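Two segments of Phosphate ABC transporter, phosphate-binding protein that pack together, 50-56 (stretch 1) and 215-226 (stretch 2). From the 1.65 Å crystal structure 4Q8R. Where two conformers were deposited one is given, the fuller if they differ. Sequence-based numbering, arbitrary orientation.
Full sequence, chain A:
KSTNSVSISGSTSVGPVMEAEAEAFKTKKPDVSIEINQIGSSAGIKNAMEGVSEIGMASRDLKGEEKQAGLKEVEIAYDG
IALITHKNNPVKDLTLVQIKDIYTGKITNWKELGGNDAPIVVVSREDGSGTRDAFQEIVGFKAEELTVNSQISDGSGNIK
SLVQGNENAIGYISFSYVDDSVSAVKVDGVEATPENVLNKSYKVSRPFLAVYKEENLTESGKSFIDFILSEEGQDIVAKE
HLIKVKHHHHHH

Stretch 1 50-56: EGVSEIG
Stretch 2 215-226: ENLTESGKSFID

The start of a helix leaves amide donors without partners in a preceding turn, and a capping side chain can take one of them. The packing of residues 50-56 against 215-226 in this phosphate-binding protein shows such a cap, with a carboxylate from the other stretch in turn binding the capping residue through its amide and hydroxyl.

Stretch 2 approaches as a loop and becomes helical at Glu-219. Thr-218, at the N-cap, has an extended backbone (phi/psi -80/167) and a p rotamer, which brings OG1 within 3.0 Å of Gly-221 N. That amide donates to it at 167°, a nearly straight capping bond. The next amide is already paid from the backbone: Lys-222 N donates to Thr-218 O at 2.9 Å, and the i to i+4 pattern continues to Asp-226.

Stretch 1 supplies the carboxylate. Glu-54, at -69/-40, lies across from Leu-217, the two CA atoms 6.0 Å apart. Its CA-to-CB bond points sideways, but chi1 and chi2 are both t (-176° and 174°) and chi3 is 163°, so the extended side chain carries its end to the helix start. There OE1 accepts twice from one residue, from Thr-218 N at 2.8 Å (164°) and from Thr-218 OG1 at 2.7 Å. The threonine hydroxyl is thus used in both senses, donating to Glu-54 OE1 while accepting from Gly-221 N. Glu-54 OE1 also lies 3.6 Å from Gly-221 CA. A CB built on that glycine would fall 2.3 Å from Glu-54 OE1, so its absence leaves the oxygen room.

Beside this polar site runs an apolar one. Ile-55 enters a strand at -130/132 with its CA-to-CB bond toward the helix, chi1 m and chi2 t. Its CG1 meets Leu-217 CD1 at 4.0 Å, and its CD1 meets Ile-225 CD1 at 3.9 Å. Leu-217 is t, p and Ile-225 is m, t. One helical turn before Ile-225, Gly-221 O lies 4.1 Å from Ile-55 CD1; this carbonyl is satisfied within the helix by Ile-225 N at 3.1 Å.

At the Asn-216 end, a water bridges the two stretches. Water 1 donates to Ser-53 O at 2.7 Å and accepts from Asn-216 ND2 at 3.0 Å, joining a backbone acceptor to a side-chain donor across the gap. Asn-216 is m, with chi2 -10°, and its ND2 also rests 3.8 Å from Gly-51 CA. Gly-51 closes the preceding helix in a Schellman motif; at phi/psi 81/12, a CB would jam against the preceding carbonyl oxygen.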

ATOM      1  N   GLU A  50      12.625   8.173 -15.485  1.00 32.63           N
ATOM      2  CA  GLU A  50      13.142   9.415 -16.042  1.00 34.43           C
ATOM      3  C   GLU A  50      14.438   9.838 -15.438  1.00 33.49           C
ATOM      4  O   GLU A  50      15.032  10.797 -15.913  1.00 38.60           O
ATOM      5  CB  GLU A  50      12.077  10.557 -15.912  1.00 37.07           C
ATOM      6  CG  GLU A  50      10.812  10.256 -16.706  1.00 44.89           C
ATOM      7  CD  GLU A  50       9.793  11.406 -16.782  1.00 59.73           C
ATOM      8  OE1 GLU A  50       9.710  12.270 -15.872  1.00 66.49           O
ATOM      9  OE2 GLU A  50       9.042  11.443 -17.782  1.00 83.70           O
ATOM     10  N   GLY A  51      14.955   9.125 -14.442  1.00 33.01           N
ATOM     11  CA  GLY A  51      16.222   9.526 -13.841  1.00 33.21           C
ATOM     12  C   GLY A  51      16.100  10.630 -12.809  1.00 32.35           C
ATOM     13  O   GLY A  51      17.114  11.169 -12.328  1.00 36.58           O
ATOM     14  N   VAL A  52      14.862  10.930 -12.401  1.00 33.58           N
ATOM     15  CA  VAL A  52      14.622  11.948 -11.385  1.00 31.03           C
ATOM     16  C   VAL A  52      14.905  11.385 -10.007  1.00 28.25           C
ATOM     17  O   VAL A  52      15.406  12.090  -9.146  1.00 32.16           O
ATOM     18  CB  VAL A  52      13.173  12.426 -11.458  1.00 31.27           C
ATOM     19  CG1 VAL A  52      12.832  13.276 -10.259  1.00 32.55           C
ATOM     20  CG2 VAL A  52      13.005  13.191 -12.774  1.00 34.83           C
ATOM     21  N   SER A  53      14.565  10.125  -9.820  1.00 29.33           N
ATOM     22  CA  SER A  53      14.953   9.406  -8.599  1.00 27.60           C
ATOM     23  C   SER A  53      15.870   8.246  -8.932  1.00 28.14           C
ATOM     24  O   SER A  53      15.704   7.587  -9.959  1.00 29.75           O
ATOM     25  CB  SER A  53      13.725   8.822  -7.899  1.00 26.89           C
ATOM     26  OG  SER A  53      12.804   9.807  -7.452  1.00 26.60           O
ATOM     27  N   GLU A  54      16.809   7.982  -8.025  1.00 28.62           N
ATOM     28  CA  GLU A  54      17.686   6.822  -8.140  1.00 28.40           C
ATOM     29  C   GLU A  54      16.948   5.522  -7.927  1.00 28.67           C
ATOM     30  O   GLU A  54      17.237   4.503  -8.578  1.00 28.78           O
ATOM     31  CB  GLU A  54      18.865   6.970  -7.164  1.00 27.51           C
ATOM     32  CG  GLU A  54      19.885   5.859  -7.290  1.00 32.00           C
ATOM     33  CD  GLU A  54      21.107   6.081  -6.438  1.00 34.12           C
ATOM     34  OE1 GLU A  54      21.817   5.086  -6.230  1.00 34.44           O
ATOM     35  OE2 GLU A  54      21.360   7.219  -5.979  1.00 36.95           O
ATOM     36  N   ILE A  55      16.027   5.534  -6.963  1.00 26.47           N
ATOM     37  CA  ILE A  55      15.180   4.398  -6.706  1.00 23.77           C
ATOM     38  C   ILE A  55      13.713   4.821  -6.649  1.00 22.53           C
ATOM     39  O   ILE A  55      13.424   5.807  -6.006  1.00 25.02           O
ATOM     40  CB  ILE A  55      15.548   3.695  -5.400  1.00 24.36           C
ATOM     41  CG1 ILE A  55      17.005   3.211  -5.443  1.00 27.47           C
ATOM     42  CG2 ILE A  55      14.600   2.521  -5.103  1.00 27.97           C
ATOM     43  CD1 ILE A  55      17.614   2.814  -4.078  1.00 31.29           C
ATOM     44  N   GLY A  56      12.836   4.106  -7.345  1.00 23.75           N
ATOM     45  CA  GLY A  56      11.377   4.246  -7.173  1.00 23.54           C
ATOM     46  C   GLY A  56      10.869   3.180  -6.204  1.00 24.35           C
ATOM     47  O   GLY A  56      11.318   2.043  -6.219  1.00 27.37           O
ATOM     48  N   GLU A 215      22.021   1.607 -14.787  1.00 46.63           N
ATOM     49  CA  GLU A 215      22.914   2.738 -15.130  1.00 51.33           C
ATOM     50  C   GLU A 215      22.935   3.854 -14.085  1.00 50.86           C
ATOM     51  O   GLU A 215      23.934   4.602 -14.019  1.00 44.68           O
ATOM     52  CB  GLU A 215      22.611   3.387 -16.497  1.00 63.01           C
ATOM     53  CG  GLU A 215      22.233   2.424 -17.615  1.00 68.08           C
ATOM     54  CD  GLU A 215      20.759   2.095 -17.564  1.00 72.99           C
ATOM     55  OE1 GLU A 215      20.411   0.975 -17.078  1.00 52.24           O
ATOM     56  OE2 GLU A 215      19.961   2.997 -17.921  1.00 69.15           O
ATOM     57  N   ASN A 216      21.854   3.968 -13.307  1.00 41.35           N
ATOM     58  CA  ASN A 216      21.707   5.008 -12.293  1.00 41.80           C
ATOM     59  C   ASN A 216      21.974   4.596 -10.868  1.00 37.07           C
ATOM     60  O   ASN A 216      22.222   5.444 -10.021  1.00 41.21           O
ATOM     61  CB  ASN A 216      20.316   5.630 -12.396  1.00 39.53           C
ATOM     62  CG  ASN A 216      20.162   6.412 -13.699  1.00 41.99           C
ATOM     63  OD1 ASN A 216      21.156   6.633 -14.430  1.00 46.45           O
ATOM     64  ND2 ASN A 216      18.953   6.832 -14.008  1.00 39.52           N
ATOM     65  N   LEU A 217      21.912   3.312 -10.588  1.00 41.72           N
ATOM     66  CA  LEU A 217      22.058   2.860  -9.207  1.00 37.56           C
ATOM     67  C   LEU A 217      23.515   2.958  -8.743  1.00 37.51           C
ATOM     68  O   LEU A 217      24.377   2.316  -9.287  1.00 42.06           O
ATOM     69  CB  LEU A 217      21.553   1.431  -9.045  1.00 40.69           C
ATOM     70  CG  LEU A 217      21.526   0.927  -7.593  1.00 39.52           C
ATOM     71  CD1 LEU A 217      20.503   1.715  -6.753  1.00 38.56           C
ATOM     72  CD2 LEU A 217      21.209  -0.536  -7.606  1.00 43.97           C
ATOM     73  N   THR A 218      23.764   3.781  -7.748  1.00 35.35           N
ATOM     74  CA  THR A 218      25.094   3.971  -7.181  1.00 38.09           C
ATOM     75  C   THR A 218      25.490   2.883  -6.220  1.00 37.87           C
ATOM     76  O   THR A 218      24.643   2.097  -5.777  1.00 38.59           O
ATOM     77  CB  THR A 218      25.198   5.313  -6.428  1.00 38.35           C
ATOM     78  OG1 THR A 218      24.349   5.309  -5.296  1.00 35.32           O
ATOM     79  CG2 THR A 218      24.863   6.496  -7.375  1.00 43.40           C
ATOM     80  N   GLU A 219      26.776   2.853  -5.869  1.00 38.01           N
ATOM     81  CA  GLU A 219      27.215   1.857  -4.884  1.00 38.79           C
ATOM     82  C   GLU A 219      26.444   2.107  -3.563  1.00 39.44           C
ATOM     83  O   GLU A 219      26.018   1.166  -2.919  1.00 41.58           O
ATOM     84  CB  GLU A 219      28.741   1.821  -4.731  1.00 48.93           C
ATOM     85  CG  GLU A 219      29.323   3.156  -4.311  1.00 62.02           C
ATOM     86  CD  GLU A 219      30.784   3.097  -3.903  1.00 77.47           C
ATOM     87  OE1 GLU A 219      31.254   1.988  -3.524  1.00 77.06           O
ATOM     88  OE2 GLU A 219      31.437   4.166  -3.943  1.00 91.44           O
ATOM     89  N   SER A 220      26.235   3.358  -3.180  1.00 37.18           N
ATOM     90  CA  SER A 220      25.396   3.670  -1.974  1.00 37.81           C
ATOM     91  C   SER A 220      23.962   3.183  -2.083  1.00 35.58           C
ATOM     92  O   SER A 220      23.420   2.609  -1.153  1.00 37.38           O
ATOM     93  CB  SER A 220      25.389   5.157  -1.631  1.00 36.95           C
ATOM     94  OG  SER A 220      26.695   5.659  -1.390  1.00 42.78           O
ATOM     95  N   GLY A 221      23.325   3.404  -3.222  1.00 33.31           N
ATOM     96  CA  GLY A 221      21.992   2.876  -3.385  1.00 32.32           C
ATOM     97  C   GLY A 221      21.928   1.350  -3.387  1.00 31.90           C
ATOM     98  O   GLY A 221      20.982   0.767  -2.870  1.00 33.34           O
ATOM     99  N   LYS A 222      22.907   0.687  -4.004  1.00 35.11           N
ATOM    100  CA  LYS A 222      22.979  -0.783  -3.991  0.53 36.52           C
ATOM    101  C   LYS A 222      23.173  -1.254  -2.549  1.00 37.27           C
ATOM    102  O   LYS A 222      22.533  -2.228  -2.105  1.00 38.09           O
ATOM    103  CB  LYS A 222      24.099  -1.304  -4.908  0.53 39.26           C
ATOM    104  CG  LYS A 222      24.028  -2.822  -5.179  0.53 41.77           C
ATOM    105  CD  LYS A 222      25.364  -3.450  -5.570  0.53 44.00           C
ATOM    106  CE  LYS A 222      25.441  -4.934  -5.214  0.53 46.51           C
ATOM    107  NZ  LYS A 222      26.848  -5.263  -4.889  0.53 53.06           N
ATOM    108  N   SER A 223      24.037  -0.542  -1.820  1.00 36.84           N
ATOM    109  CA  SER A 223      24.224  -0.808  -0.374  1.00 40.41           C
ATOM    110  C   SER A 223      22.988  -0.742   0.442  1.00 39.71           C
ATOM    111  O   SER A 223      22.754  -1.589   1.313  1.00 39.91           O
ATOM    112  CB  SER A 223      25.190   0.215   0.265  1.00 43.45           C
ATOM    113  OG  SER A 223      26.383  -0.343   0.161  1.00 56.86           O
ATOM    114  N   PHE A 224      22.221   0.306   0.201  1.00 38.03           N
ATOM    115  CA  PHE A 224      20.948   0.463   0.884  1.00 33.73           C
ATOM    116  C   PHE A 224      19.977  -0.678   0.582  1.00 35.63           C
ATOM    117  O   PHE A 224      19.379  -1.200   1.500  1.00 35.62           O
ATOM    118  CB  PHE A 224      20.360   1.845   0.599  1.00 29.75           C
ATOM    119  CG  PHE A 224      19.104   2.143   1.350  1.00 28.71           C
ATOM    120  CD1 PHE A 224      19.038   1.946   2.739  1.00 29.22           C
ATOM    121  CD2 PHE A 224      17.990   2.622   0.692  1.00 31.02           C
ATOM    122  CE1 PHE A 224      17.864   2.199   3.466  1.00 28.00           C
ATOM    123  CE2 PHE A 224      16.850   2.898   1.378  1.00 32.09           C
ATOM    124  CZ  PHE A 224      16.744   2.660   2.758  1.00 30.02           C
ATOM    125  N   ILE A 225      19.804  -1.061  -0.695  1.00 31.65           N
ATOM    126  CA  ILE A 225      18.881  -2.127  -1.044  0.99 32.73           C
ATOM    127  C   ILE A 225      19.366  -3.445  -0.389  1.00 34.40           C
ATOM    128  O   ILE A 225      18.575  -4.244   0.104  1.00 36.06           O
ATOM    129  CB  ILE A 225      18.832  -2.280  -2.537  0.99 34.51           C
ATOM    130  CG1 ILE A 225      18.105  -1.042  -3.145  0.99 32.47           C
ATOM    131  CG2 ILE A 225      18.145  -3.575  -2.913  0.99 35.98           C
ATOM    132  CD1 ILE A 225      18.062  -1.011  -4.654  0.99 40.92           C
ATOM    133  N   ASP A 226      20.672  -3.701  -0.437  1.00 35.20           N
ATOM    134  CA  ASP A 226      21.235  -4.909   0.191  1.00 38.05           C
ATOM    135  C   ASP A 226      20.954  -4.902   1.693  1.00 37.47           C
ATOM    136  O   ASP A 226      20.672  -5.957   2.294  1.00 39.13           O
ATOM    137  CB  ASP A 226      22.739  -5.031  -0.138  1.00 42.47           C
ATOM    138  CG  ASP A 226      23.003  -5.485  -1.605  1.00 53.56           C
ATOM    139  OD1 ASP A 226      22.088  -6.003  -2.306  1.00 53.44           O
ATOM    140  OD2 ASP A 226      24.151  -5.290  -2.065  1.00 57.09           O
TER
HETATM  141  O   HOH W   1      16.541   6.505 -12.294  1.00 31.27           O